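Poly(A) RNA polymerase GLD2 (Rattus norvegicus, PDB 6LBK) probably adds AMP units from ATP to the 3' ends of selected cytoplasmic mRNAs and a single nucleotide to certain microRNAs. Local coordinates at residues N198-L203 with H235-L240; L205-W210 with Y227-M232; H214-A219 with K351-K356. The protein carries 1 engineered substitution. All blocks are in the same frame, centred on the assembly; numbering follows the deposited sequence.

Contact 1: residues N198-L203 with H235-L240; sequences NRVRPL and HYLQTL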
ATOM      1  N   ASN A 198      14.644   7.500  -5.530  1.00 69.77           N
ATOM      2  CA  ASN A 198      15.045   6.120  -5.792  1.00 71.35           C
ATOM      3  C   ASN A 198      15.083   5.235  -4.554  1.00 70.17           C
ATOM      4  O   ASN A 198      15.147   4.011  -4.713  1.00 76.73           O
ATOM      5  CB  ASN A 198      16.410   6.075  -6.485  1.00 83.40           C
ATOM      6  CG  ASN A 198      17.427   7.033  -5.867  1.00 92.10           C
ATOM      7  OD1 ASN A 198      17.444   7.243  -4.654  1.00 97.88           O
ATOM      8  ND2 ASN A 198      18.311   7.577  -6.701  1.00 96.13           N
ATOM      9  N   ARG A 199      15.058   5.805  -3.343  1.00 66.62           N
ATOM     10  CA  ARG A 199      15.089   5.017  -2.116  1.00 58.13           C
ATOM     11  C   ARG A 199      13.711   4.641  -1.612  1.00 53.48           C
ATOM     12  O   ARG A 199      13.602   3.730  -0.781  1.00 54.92           O
ATOM     13  CB  ARG A 199      15.841   5.769  -1.004  1.00 59.34           C
ATOM     14  CG  ARG A 199      17.337   5.855  -1.214  1.00 63.64           C
ATOM     15  CD  ARG A 199      17.998   6.788  -0.225  1.00 65.59           C
ATOM     16  NE  ARG A 199      17.726   8.173  -0.593  1.00 74.22           N
ATOM     17  CZ  ARG A 199      18.158   9.243   0.072  1.00 84.64           C
ATOM     18  NH1 ARG A 199      18.904   9.107   1.164  1.00 93.79           N
ATOM     19  NH2 ARG A 199      17.840  10.457  -0.358  1.00 86.54           N
ATOM     20  N   VAL A 200      12.663   5.331  -2.059  1.00 53.22           N
ATOM     21  CA  VAL A 200      11.335   5.081  -1.497  1.00 49.34           C
ATOM     22  C   VAL A 200      10.895   3.651  -1.783  1.00 47.19           C
ATOM     23  O   VAL A 200      10.368   2.965  -0.901  1.00 49.84           O
ATOM     24  CB  VAL A 200      10.317   6.102  -2.023  1.00 50.26           C
ATOM     25  CG1 VAL A 200       8.946   5.740  -1.517  1.00 46.77           C
ATOM     26  CG2 VAL A 200      10.702   7.533  -1.583  1.00 52.82           C
ATOM     27  N   ARG A 201      11.115   3.165  -3.013  1.00 49.41           N
ATOM     28  CA  ARG A 201      10.613   1.833  -3.356  1.00 50.15           C
ATOM     29  C   ARG A 201      11.405   0.710  -2.694  1.00 60.27           C
ATOM     30  O   ARG A 201      10.771  -0.213  -2.145  1.00 56.40           O
ATOM     31  CB  ARG A 201      10.543   1.665  -4.878  1.00 59.97           C
ATOM     32  CG  ARG A 201       9.285   2.341  -5.482  1.00 53.91           C
ATOM     33  CD  ARG A 201       9.295   2.362  -7.029  1.00 56.97           C
ATOM     34  NE  ARG A 201       9.003   1.043  -7.593  1.00 57.51           N
ATOM     35  CZ  ARG A 201       9.836   0.341  -8.354  1.00 63.50           C
ATOM     36  NH1 ARG A 201      11.027   0.829  -8.676  1.00 64.07           N
ATOM     37  NH2 ARG A 201       9.483  -0.855  -8.798  1.00 68.62           N
ATOM     38  N   PRO A 202      12.757   0.706  -2.691  1.00 65.90           N
ATOM     39  CA  PRO A 202      13.470  -0.350  -1.940  1.00 64.43           C
ATOM     40  C   PRO A 202      13.127  -0.384  -0.462  1.00 64.46           C
ATOM     41  O   PRO A 202      12.960  -1.469   0.125  1.00 64.99           O
ATOM     42  CB  PRO A 202      14.953  -0.003  -2.163  1.00 70.30           C
ATOM     43  CG  PRO A 202      14.972   0.741  -3.455  1.00 74.79           C
ATOM     44  CD  PRO A 202      13.697   1.544  -3.462  1.00 69.85           C
ATOM     45  N   LEU A 203      12.988   0.787   0.156  1.00 62.36           N
ATOM     46  CA  LEU A 203      12.689   0.821   1.577  1.00 53.04           C
ATOM     47  C   LEU A 203      11.302   0.275   1.840  1.00 48.12           C
ATOM     48  O   LEU A 203      11.101  -0.552   2.734  1.00 49.25           O
ATOM     49  CB  LEU A 203      12.783   2.248   2.095  1.00 59.39           C
ATOM     50  CG  LEU A 203      12.717   2.245   3.618  1.00 61.82           C
ATOM     51  CD1 LEU A 203      14.129   1.816   4.182  1.00 51.19           C
ATOM     52  CD2 LEU A 203      12.196   3.545   4.241  1.00 61.11           C
ATOM     53  N   HIS A 235       5.510   8.872   5.680  1.00 51.29           N
ATOM     54  CA  HIS A 235       5.578   9.838   6.771  1.00 60.22           C
ATOM     55  C   HIS A 235       6.996   9.925   7.357  1.00 64.92           C
ATOM     56  O   HIS A 235       7.512  11.027   7.600  1.00 71.50           O
ATOM     57  CB  HIS A 235       4.566   9.459   7.842  1.00 61.33           C
ATOM     58  CG  HIS A 235       4.712  10.236   9.105  1.00 57.32           C
ATOM     59  ND1 HIS A 235       4.253  11.524   9.238  1.00 60.60           N
ATOM     60  CD2 HIS A 235       5.323   9.929  10.269  1.00 62.53           C
ATOM     61  CE1 HIS A 235       4.550  11.973  10.443  1.00 67.19           C
ATOM     62  NE2 HIS A 235       5.205  11.026  11.087  1.00 67.02           N
ATOM     63  N   TYR A 236       7.634   8.773   7.613  1.00 52.48           N
ATOM     64  CA  TYR A 236       9.002   8.785   8.138  1.00 62.24           C
ATOM     65  C   TYR A 236       9.925   9.554   7.202  1.00 75.38           C
ATOM     66  O   TYR A 236      10.743  10.374   7.650  1.00 86.98           O
ATOM     67  CB  TYR A 236       9.549   7.353   8.377  1.00 50.81           C
ATOM     68  CG  TYR A 236      11.054   7.350   8.752  1.00 59.14           C
ATOM     69  CD1 TYR A 236      11.515   7.943   9.946  1.00 53.32           C
ATOM     70  CD2 TYR A 236      12.008   6.774   7.904  1.00 53.97           C
ATOM     71  CE1 TYR A 236      12.920   7.963  10.274  1.00 54.60           C
ATOM     72  CE2 TYR A 236      13.391   6.791   8.235  1.00 63.74           C
ATOM     73  CZ  TYR A 236      13.828   7.389   9.404  1.00 52.21           C
ATOM     74  OH  TYR A 236      15.153   7.386   9.671  1.00 66.05           O
ATOM     75  N   LEU A 237       9.804   9.303   5.899  1.00 68.92           N
ATOM     76  CA  LEU A 237      10.596  10.032   4.919  1.00 64.25           C
ATOM     77  C   LEU A 237      10.217  11.506   4.859  1.00 66.91           C
ATOM     78  O   LEU A 237      11.055  12.330   4.479  1.00 79.50           O
ATOM     79  CB  LEU A 237      10.436   9.390   3.539  1.00 55.13           C
ATOM     80  CG  LEU A 237      10.922   7.951   3.315  1.00 54.87           C
ATOM     81  CD1 LEU A 237      10.582   7.482   1.867  1.00 47.89           C
ATOM     82  CD2 LEU A 237      12.423   7.808   3.620  1.00 50.33           C
ATOM     83  N   GLN A 238       8.988  11.864   5.250  1.00 59.17           N
ATOM     84  CA  GLN A 238       8.523  13.241   5.121  1.00 68.42           C
ATOM     85  C   GLN A 238       8.967  14.136   6.264  1.00 68.92           C
ATOM     86  O   GLN A 238       9.062  15.353   6.085  1.00 80.12           O
ATOM     87  CB  GLN A 238       7.000  13.269   5.022  1.00 70.75           C
ATOM     88  CG  GLN A 238       6.454  13.078   3.621  1.00 72.34           C
ATOM     89  CD  GLN A 238       4.941  13.009   3.613  1.00 74.97           C
ATOM     90  OE1 GLN A 238       4.334  12.536   4.576  1.00 65.29           O
ATOM     91  NE2 GLN A 238       4.321  13.505   2.542  1.00 81.19           N
ATOM     92  N   THR A 239       9.260  13.556   7.421  1.00 67.13           N
ATOM     93  CA  THR A 239       9.529  14.312   8.632  1.00 72.23           C
ATOM     94  C   THR A 239      10.988  14.249   9.088  1.00 77.11           C
ATOM     95  O   THR A 239      11.318  14.796  10.150  1.00 81.55           O
ATOM     96  CB  THR A 239       8.581  13.813   9.716  1.00 65.10           C
ATOM     97  OG1 THR A 239       8.562  12.383   9.662  1.00 64.43           O
ATOM     98  CG2 THR A 239       7.177  14.345   9.484  1.00 68.23           C
ATOM     99  N   LEU A 240      11.886  13.686   8.276  1.00 76.86           N
ATOM    100  CA  LEU A 240      13.301  13.686   8.613  1.00 71.36           C
ATOM    101  C   LEU A 240      13.802  15.119   8.707  1.00 86.54           C
ATOM    102  O   LEU A 240      13.233  16.022   8.085  1.00 94.33           O
ATOM    103  CB  LEU A 240      14.127  12.896   7.592  1.00 70.87           C
ATOM    104  CG  LEU A 240      14.004  11.360   7.673  1.00 70.66           C
ATOM    105  CD1 LEU A 240      14.717  10.616   6.519  1.00 61.28           C
ATOM    106  CD2 LEU A 240      14.490  10.860   9.028  1.00 62.25           C
TER
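Leu-237 meets Val-200 and Leu-203 across two buried helix turns, using a different methyl for each. The close part is the approach of Leu-237 CD1 to Val-200 CG2, at 3.5 Å; Val-200 CG1 stands farther from the same Leu-237 CD1, at 4.1 Å, so one leucine methyl sits against the whole fork of the valine. The extended leucine helps here: its chi2 of 177° carries CD1 out to the far end of the side chain, across to the other helix. Packing slackens toward Leu-203, whose CD2 stays 4.3 Å from Leu-237 CD2 and makes the looser half of the contact. No hydrogen bond crosses between the segments. Toward the partly exposed start of 198-203, Arg-199 turns to other partners, forming a salt bridge with Glu-197 and hydrogen bonds to the backbone of Ser-281 and Asn-279. Away from the contact, near the end of helix 226-239, Thr-239 OG1 donates to His-235 O over 2.7 Å. Apolar side chains joining the early part of one helix to the late part of the next are consistent with antiparallel helix packing in the helical central domain of Cid1-like nucleotidyltransferases.

Contact 2: residues L205-W210 with Y227-M232; sequences LVIKKW and YSLVLM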
ATOM      1  N   LEU A 205       9.607  -1.778   0.087  1.00 50.45           N
ATOM      2  CA  LEU A 205       9.493  -3.205  -0.195  1.00 59.67           C
ATOM      3  C   LEU A 205      10.091  -4.037   0.939  1.00 61.46           C
ATOM      4  O   LEU A 205       9.477  -5.014   1.399  1.00 59.91           O
ATOM      5  CB  LEU A 205      10.155  -3.534  -1.540  1.00 58.99           C
ATOM      6  CG  LEU A 205      10.145  -4.923  -2.205  1.00 70.75           C
ATOM      7  CD1 LEU A 205      10.756  -6.072  -1.387  1.00 68.91           C
ATOM      8  CD2 LEU A 205       8.722  -5.247  -2.623  1.00 78.97           C
ATOM      9  N   VAL A 206      11.308  -3.695   1.381  1.00 57.83           N
ATOM     10  CA  VAL A 206      11.906  -4.470   2.469  1.00 60.58           C
ATOM     11  C   VAL A 206      11.046  -4.365   3.718  1.00 54.36           C
ATOM     12  O   VAL A 206      10.904  -5.330   4.474  1.00 45.86           O
ATOM     13  CB  VAL A 206      13.351  -4.012   2.747  1.00 64.31           C
ATOM     14  CG1 VAL A 206      13.382  -2.573   3.334  1.00 52.13           C
ATOM     15  CG2 VAL A 206      14.019  -4.987   3.687  1.00 65.00           C
ATOM     16  N   ILE A 207      10.416  -3.212   3.923  1.00 53.96           N
ATOM     17  CA  ILE A 207       9.575  -3.007   5.090  1.00 50.95           C
ATOM     18  C   ILE A 207       8.274  -3.812   4.992  1.00 53.10           C
ATOM     19  O   ILE A 207       7.816  -4.390   5.988  1.00 59.22           O
ATOM     20  CB  ILE A 207       9.347  -1.499   5.246  1.00 43.22           C
ATOM     21  CG1 ILE A 207      10.662  -0.859   5.753  1.00 41.60           C
ATOM     22  CG2 ILE A 207       8.197  -1.233   6.147  1.00 43.81           C
ATOM     23  CD1 ILE A 207      10.619   0.658   5.923  1.00 37.03           C
ATOM     24  N   LYS A 208       7.673  -3.895   3.799  1.00 49.87           N
ATOM     25  CA  LYS A 208       6.516  -4.774   3.601  1.00 55.41           C
ATOM     26  C   LYS A 208       6.884  -6.231   3.878  1.00 61.60           C
ATOM     27  O   LYS A 208       6.166  -6.937   4.594  1.00 56.96           O
ATOM     28  CB  LYS A 208       5.985  -4.641   2.172  1.00 56.10           C
ATOM     29  CG  LYS A 208       4.919  -3.595   1.932  1.00 53.64           C
ATOM     30  CD  LYS A 208       4.543  -3.652   0.472  1.00 58.78           C
ATOM     31  CE  LYS A 208       3.408  -2.731   0.122  1.00 62.01           C
ATOM     32  NZ  LYS A 208       2.644  -3.254  -1.051  1.00 66.57           N
ATOM     33  N   LYS A 209       7.994  -6.708   3.300  1.00 63.45           N
ATOM     34  CA  LYS A 209       8.403  -8.088   3.563  1.00 61.96           C
ATOM     35  C   LYS A 209       8.663  -8.293   5.047  1.00 64.76           C
ATOM     36  O   LYS A 209       8.289  -9.322   5.618  1.00 59.08           O
ATOM     37  CB  LYS A 209       9.645  -8.470   2.746  1.00 57.51           C
ATOM     38  CG  LYS A 209       9.446  -8.497   1.215  1.00 68.38           C
ATOM     39  CD  LYS A 209       8.355  -9.500   0.822  1.00 81.14           C
ATOM     40  CE  LYS A 209       8.139  -9.577  -0.679  1.00 83.64           C
ATOM     41  NZ  LYS A 209       6.945 -10.416  -1.028  1.00 76.13           N
ATOM     42  N   TRP A 210       9.281  -7.307   5.692  1.00 64.60           N
ATOM     43  CA  TRP A 210       9.574  -7.401   7.112  1.00 63.83           C
ATOM     44  C   TRP A 210       8.296  -7.542   7.926  1.00 66.66           C
ATOM     45  O   TRP A 210       8.156  -8.475   8.730  1.00 71.30           O
ATOM     46  CB  TRP A 210      10.370  -6.165   7.547  1.00 51.20           C
ATOM     47  CG  TRP A 210      10.458  -6.069   8.979  1.00 52.64           C
ATOM     48  CD1 TRP A 210      11.313  -6.753   9.804  1.00 65.36           C
ATOM     49  CD2 TRP A 210       9.642  -5.267   9.820  1.00 64.39           C
ATOM     50  NE1 TRP A 210      11.088  -6.406  11.113  1.00 58.84           N
ATOM     51  CE2 TRP A 210      10.066  -5.494  11.154  1.00 58.27           C
ATOM     52  CE3 TRP A 210       8.596  -4.356   9.580  1.00 69.14           C
ATOM     53  CZ2 TRP A 210       9.479  -4.856  12.237  1.00 61.02           C
ATOM     54  CZ3 TRP A 210       8.011  -3.720  10.660  1.00 68.92           C
ATOM     55  CH2 TRP A 210       8.462  -3.971  11.979  1.00 66.76           C
ATOM     56  N   TYR A 227      -1.351  -0.483   3.193  1.00 56.53           N
ATOM     57  CA  TYR A 227      -1.525   0.949   2.972  1.00 53.41           C
ATOM     58  C   TYR A 227      -1.104   1.748   4.199  1.00 49.98           C
ATOM     59  O   TYR A 227      -0.487   2.813   4.068  1.00 55.08           O
ATOM     60  CB  TYR A 227      -2.975   1.239   2.601  1.00 42.27           C
ATOM     61  CG  TYR A 227      -3.284   2.637   2.099  1.00 41.99           C
ATOM     62  CD1 TYR A 227      -2.398   3.323   1.273  1.00 37.33           C
ATOM     63  CD2 TYR A 227      -4.501   3.256   2.413  1.00 50.34           C
ATOM     64  CE1 TYR A 227      -2.702   4.601   0.787  1.00 50.86           C
ATOM     65  CE2 TYR A 227      -4.815   4.528   1.935  1.00 52.92           C
ATOM     66  CZ  TYR A 227      -3.907   5.195   1.113  1.00 52.37           C
ATOM     67  OH  TYR A 227      -4.220   6.452   0.621  1.00 50.67           O
ATOM     68  N   SER A 228      -1.436   1.258   5.399  1.00 52.31           N
ATOM     69  CA  SER A 228      -0.978   1.931   6.611  1.00 47.68           C
ATOM     70  C   SER A 228       0.535   1.993   6.652  1.00 48.83           C
ATOM     71  O   SER A 228       1.117   3.051   6.906  1.00 55.70           O
ATOM     72  CB  SER A 228      -1.494   1.210   7.842  1.00 47.58           C
ATOM     73  OG  SER A 228      -2.890   1.374   7.951  1.00 60.01           O
ATOM     74  N   LEU A 229       1.193   0.866   6.372  1.00 50.09           N
ATOM     75  CA  LEU A 229       2.653   0.834   6.379  1.00 44.91           C
ATOM     76  C   LEU A 229       3.231   1.805   5.366  1.00 47.44           C
ATOM     77  O   LEU A 229       4.186   2.521   5.665  1.00 61.52           O
ATOM     78  CB  LEU A 229       3.164  -0.569   6.085  1.00 44.96           C
ATOM     79  CG  LEU A 229       3.451  -1.544   7.197  1.00 48.46           C
ATOM     80  CD1 LEU A 229       3.876  -2.787   6.504  1.00 45.14           C
ATOM     81  CD2 LEU A 229       4.570  -1.016   8.083  1.00 54.17           C
ATOM     82  N   VAL A 230       2.748   1.748   4.125  1.00 41.24           N
ATOM     83  CA  VAL A 230       3.231   2.639   3.074  1.00 34.78           C
ATOM     84  C   VAL A 230       3.102   4.070   3.516  1.00 35.04           C
ATOM     85  O   VAL A 230       3.993   4.885   3.283  1.00 56.69           O
ATOM     86  CB  VAL A 230       2.476   2.399   1.744  1.00 47.37           C
ATOM     87  CG1 VAL A 230       2.945   3.393   0.709  1.00 36.26           C
ATOM     88  CG2 VAL A 230       2.736   0.991   1.237  1.00 45.66           C
ATOM     89  N   LEU A 231       1.988   4.412   4.134  1.00 46.31           N
ATOM     90  CA  LEU A 231       1.809   5.777   4.613  1.00 51.32           C
ATOM     91  C   LEU A 231       2.761   6.068   5.754  1.00 51.03           C
ATOM     92  O   LEU A 231       3.186   7.206   5.917  1.00 61.75           O
ATOM     93  CB  LEU A 231       0.348   6.004   5.046  1.00 60.44           C
ATOM     94  CG  LEU A 231      -0.781   6.003   3.991  1.00 56.17           C
ATOM     95  CD1 LEU A 231      -2.160   6.304   4.606  1.00 53.26           C
ATOM     96  CD2 LEU A 231      -0.525   6.957   2.837  1.00 58.77           C
ATOM     97  N   MET A 232       3.145   5.046   6.527  1.00 54.08           N
ATOM     98  CA  MET A 232       4.047   5.267   7.650  1.00 51.20           C
ATOM     99  C   MET A 232       5.490   5.457   7.177  1.00 52.87           C
ATOM    100  O   MET A 232       6.210   6.327   7.685  1.00 44.46           O
ATOM    101  CB  MET A 232       3.947   4.102   8.615  1.00 48.34           C
ATOM    102  CG  MET A 232       2.712   4.123   9.505  1.00 49.73           C
ATOM    103  SD  MET A 232       2.429   2.488  10.260  1.00 64.22           S
ATOM    104  CE  MET A 232       3.879   2.248  11.261  1.00 54.52           C
TER
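Ile-207 and Leu-229 touch through their methyl branches, Ile-207 CG2 lying 4.1 Å from Leu-229 CD2. The isoleucine sets CG2 anti to its backbone N, and its side chain also packs on Leu-287 and Phe-290 of helix 283-297. The other leucine branch, Leu-229 CD1, rests against the backbone of the opposing helix, 4.4 Å from Lys-208 CA. From there the lysine can be followed outward. Lys-208 CB is 5.2 Å from Leu-229 CD1, near the leucine without pressing on it. Along the extended chain, Lys-208 CG passes 4.8 Å from Leu-229 CD1, and Lys-208 CD is still 5.0 Å from Val-230 CG2. Contact comes at Lys-208 CE, which meets that valine methyl, Val-230 CG2, at 3.9 Å. The two short helix segments are inclined at 139°, between antiparallel and crossed, with axes 10.3 Å apart; this is the helical part of a Cid1-like polymerase, next to its catalytic palm. Beyond CE the ammonium leaves the apolar patch, and NZ is hydrogen-bonded to the backbone oxygen of Phe-103, a residue on which Val-230 also packs. The lysine side chain lies about 8 Å from that of Asp-111, a probable ligand of the catalytic magnesium, so this part of the interface stands close to the presumed metal site.

Contact 3: residues H214-A219 with K351-K356; sequences HEINDA and KDQFLK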
ATOM      1  N   HIS A 214       6.801 -10.970  10.077  1.00 61.64           N
ATOM      2  CA  HIS A 214       6.534 -10.984  11.507  1.00 64.49           C
ATOM      3  C   HIS A 214       5.053 -11.028  11.827  1.00 68.63           C
ATOM      4  O   HIS A 214       4.672 -10.725  12.966  1.00 73.81           O
ATOM      5  CB  HIS A 214       7.186  -9.783  12.197  1.00 61.32           C
ATOM      6  CG  HIS A 214       8.677  -9.801  12.136  1.00 72.43           C
ATOM      7  ND1 HIS A 214       9.441 -10.626  12.935  1.00 82.30           N
ATOM      8  CD2 HIS A 214       9.551  -9.104  11.372  1.00 74.89           C
ATOM      9  CE1 HIS A 214      10.719 -10.445  12.659  1.00 81.15           C
ATOM     10  NE2 HIS A 214      10.813  -9.518  11.721  1.00 80.91           N
ATOM     11  N   GLU A 215       4.209 -11.371  10.846  1.00 67.54           N
ATOM     12  CA  GLU A 215       2.781 -11.613  11.076  1.00 65.55           C
ATOM     13  C   GLU A 215       2.097 -10.381  11.646  1.00 57.91           C
ATOM     14  O   GLU A 215       1.179 -10.499  12.455  1.00 65.26           O
ATOM     15  CB  GLU A 215       2.563 -12.824  12.003  1.00 80.42           C
ATOM     16  CG  GLU A 215       1.714 -13.955  11.421  1.00 99.62           C
ATOM     17  CD  GLU A 215       0.517 -13.479  10.597  1.00117.18           C
ATOM     18  OE1 GLU A 215      -0.264 -12.622  11.076  1.00120.11           O
ATOM     19  OE2 GLU A 215       0.383 -13.926   9.435  1.00121.81           O
ATOM     20  N   ILE A 216       2.532  -9.187  11.230  1.00 60.94           N
ATOM     21  CA  ILE A 216       1.881  -7.936  11.599  1.00 62.27           C
ATOM     22  C   ILE A 216       1.385  -7.169  10.390  1.00 58.40           C
ATOM     23  O   ILE A 216       0.990  -6.012  10.515  1.00 62.30           O
ATOM     24  CB  ILE A 216       2.815  -7.040  12.437  1.00 67.58           C
ATOM     25  CG1 ILE A 216       3.947  -6.476  11.563  1.00 55.58           C
ATOM     26  CG2 ILE A 216       3.391  -7.823  13.599  1.00 85.37           C
ATOM     27  CD1 ILE A 216       5.039  -5.738  12.359  1.00 52.51           C
ATOM     28  N   ASN A 217       1.345  -7.799   9.227  1.00 61.96           N
ATOM     29  CA  ASN A 217       0.936  -7.095   8.022  1.00 61.68           C
ATOM     30  C   ASN A 217      -0.332  -7.744   7.474  1.00 67.64           C
ATOM     31  O   ASN A 217      -0.343  -8.238   6.340  1.00 74.36           O
ATOM     32  CB  ASN A 217       2.070  -7.119   6.990  1.00 58.37           C
ATOM     33  CG  ASN A 217       1.736  -6.331   5.726  1.00 66.41           C
ATOM     34  OD1 ASN A 217       0.815  -5.511   5.719  1.00 62.03           O
ATOM     35  ND2 ASN A 217       2.465  -6.604   4.641  1.00 66.57           N
ATOM     36  N   ASP A 218      -1.398  -7.791   8.285  1.00 61.78           N
ATOM     37  CA  ASP A 218      -2.654  -8.345   7.774  1.00 66.88           C
ATOM     38  C   ASP A 218      -3.817  -7.731   8.564  1.00 57.10           C
ATOM     39  O   ASP A 218      -4.249  -8.266   9.595  1.00 48.19           O
ATOM     40  CB  ASP A 218      -2.635  -9.864   7.866  1.00 80.04           C
ATOM     41  CG  ASP A 218      -3.524 -10.529   6.819  1.00 87.81           C
ATOM     42  OD1 ASP A 218      -4.742 -10.713   7.066  1.00 82.00           O
ATOM     43  OD2 ASP A 218      -2.983 -10.859   5.737  1.00 92.95           O
ATOM     44  N   ALA A 219      -4.393  -6.658   8.004  1.00 54.81           N
ATOM     45  CA  ALA A 219      -5.530  -6.002   8.646  1.00 59.66           C
ATOM     46  C   ALA A 219      -6.691  -6.969   8.875  1.00 75.23           C
ATOM     47  O   ALA A 219      -7.448  -6.808   9.841  1.00 84.00           O
ATOM     48  CB  ALA A 219      -5.986  -4.803   7.812  1.00 57.33           C
ATOM     49  N   LYS A 351       4.107  -3.010  18.589  1.00 70.45           N
ATOM     50  CA  LYS A 351       5.079  -2.224  19.359  1.00 83.45           C
ATOM     51  C   LYS A 351       6.329  -3.043  19.679  1.00 85.46           C
ATOM     52  O   LYS A 351       7.471  -2.586  19.493  1.00 85.69           O
ATOM     53  CB  LYS A 351       4.446  -1.726  20.669  1.00 92.53           C
ATOM     54  CG  LYS A 351       3.437  -0.576  20.551  1.00 94.93           C
ATOM     55  CD  LYS A 351       2.394  -0.589  21.685  1.00 96.83           C
ATOM     56  CE  LYS A 351       2.924   0.000  23.002  1.00 99.66           C
ATOM     57  NZ  LYS A 351       1.800   0.320  23.945  1.00 97.26           N
ATOM     58  N   ASP A 352       6.117  -4.255  20.188  1.00 85.52           N
ATOM     59  CA  ASP A 352       7.210  -5.134  20.571  1.00 90.13           C
ATOM     60  C   ASP A 352       8.059  -5.495  19.370  1.00 90.41           C
ATOM     61  O   ASP A 352       9.290  -5.554  19.476  1.00101.03           O
ATOM     62  CB  ASP A 352       6.656  -6.407  21.216  1.00103.62           C
ATOM     63  CG  ASP A 352       5.813  -6.128  22.454  1.00116.91           C
ATOM     64  OD1 ASP A 352       5.994  -5.057  23.071  1.00120.13           O
ATOM     65  OD2 ASP A 352       4.961  -6.979  22.809  1.00123.51           O
ATOM     66  N   GLN A 353       7.422  -5.728  18.208  1.00 80.44           N
ATOM     67  CA  GLN A 353       8.191  -6.117  17.035  1.00 77.67           C
ATOM     68  C   GLN A 353       9.034  -4.958  16.513  1.00 76.94           C
ATOM     69  O   GLN A 353      10.160  -5.170  16.041  1.00 75.55           O
ATOM     70  CB  GLN A 353       7.280  -6.658  15.940  1.00 82.11           C
ATOM     71  CG  GLN A 353       8.037  -7.320  14.786  1.00 81.07           C
ATOM     72  CD  GLN A 353       8.829  -8.535  15.244  1.00 80.34           C
ATOM     73  OE1 GLN A 353      10.066  -8.524  15.266  1.00 77.25           O
ATOM     74  NE2 GLN A 353       8.113  -9.598  15.606  1.00 78.40           N
ATOM     75  N   PHE A 354       8.507  -3.728  16.563  1.00 73.89           N
ATOM     76  CA  PHE A 354       9.341  -2.596  16.155  1.00 67.02           C
ATOM     77  C   PHE A 354      10.562  -2.481  17.056  1.00 69.14           C
ATOM     78  O   PHE A 354      11.700  -2.395  16.578  1.00 63.78           O
ATOM     79  CB  PHE A 354       8.545  -1.286  16.157  1.00 63.12           C
ATOM     80  CG  PHE A 354       7.817  -1.004  14.858  1.00 55.23           C
ATOM     81  CD1 PHE A 354       8.463  -0.372  13.822  1.00 47.39           C
ATOM     82  CD2 PHE A 354       6.488  -1.354  14.696  1.00 58.45           C
ATOM     83  CE1 PHE A 354       7.819  -0.116  12.621  1.00 51.03           C
ATOM     84  CE2 PHE A 354       5.821  -1.078  13.496  1.00 63.85           C
ATOM     85  CZ  PHE A 354       6.486  -0.457  12.454  1.00 51.49           C
ATOM     86  N   LEU A 355      10.340  -2.533  18.368  1.00 69.58           N
ATOM     87  CA  LEU A 355      11.447  -2.406  19.308  1.00 71.21           C
ATOM     88  C   LEU A 355      12.499  -3.483  19.067  1.00 74.61           C
ATOM     89  O   LEU A 355      13.687  -3.183  18.870  1.00 74.89           O
ATOM     90  CB  LEU A 355      10.914  -2.492  20.732  1.00 76.23           C
ATOM     91  CG  LEU A 355      12.014  -2.131  21.707  1.00 80.60           C
ATOM     92  CD1 LEU A 355      12.481  -0.696  21.459  1.00 76.68           C
ATOM     93  CD2 LEU A 355      11.495  -2.318  23.087  1.00 86.22           C
ATOM     94  N   LYS A 356      12.062  -4.746  19.053  1.00 77.61           N
ATOM     95  CA  LYS A 356      12.960  -5.883  18.884  1.00 81.85           C
ATOM     96  C   LYS A 356      13.731  -5.818  17.567  1.00 78.14           C
ATOM     97  O   LYS A 356      14.945  -6.071  17.539  1.00 81.11           O
ATOM     98  CB  LYS A 356      12.149  -7.178  18.961  1.00 88.16           C
ATOM     99  CG  LYS A 356      12.880  -8.385  18.400  1.00103.87           C
ATOM    100  CD  LYS A 356      12.094  -9.677  18.563  1.00114.56           C
ATOM    101  CE  LYS A 356      12.534 -10.720  17.529  1.00116.29           C
ATOM    102  NZ  LYS A 356      12.023 -10.436  16.152  1.00103.69           N
TER
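With CG anti to its backbone N (chi1 -169°) and a bend at chi2 (62°), Gln-353 swings its amide over one face of the His-214 ring. The two planes lie 26° apart and stacked: Gln-353 CD is 3.4 Å from His-214 CG, while Gln-353 CG gives a CH-pi contact 4.1 Å from the ring centroid. No hydrogen bond joins amide and ring. Lys-356, about one helical turn further on, steadies this amide, its NZ donating to Gln-353 OE1 over 2.9 Å, in the carbonyl plane and on a lone pair. The same NZ stands 4.1 Å from His-214 ND1, which would probably disfavour a positive charge on the imidazole. His-214 NE2 is hydrogen-bonded to Val-370 O, holding the ring from its other end. The histidine sits where helix 200-213 stops in a Schellman motif, with Glu-215 at positive phi as the C-prime residue, and the turn brings Ile-216 to the same partner. Replacing Gln-353 by an alanine would probably take the stacked amide off the imidazole and deprive the Lys-356 ammonium of this acceptor. Ile-216 CD1 meets Gln-353 CG at 4.2 Å and packs further on Met-349 and Ile-350.

In the fold
Contacts 1 and 2 join the same two helices, 200-213 and 226-239, at sites whose centres are about 10 Å apart; because the helices run back against each other, the segments of contact 2 come between those of contact 1 in sequence. Contact 3 lies where helix 200-213 ends, about 11 Å from contact 2 and about 19 Å from contact 1 between centres, and brings in helix 344-363 from much later in the chain. Contacts 2 and 3 touch through Trp-210, which packs on Ile-216 and Gln-353, and through Met-232 against Phe-354. Contact 3, with these touches to contact 2, ties helix 344-363 to the helical core; contact 2 lies nearest the probable metal site.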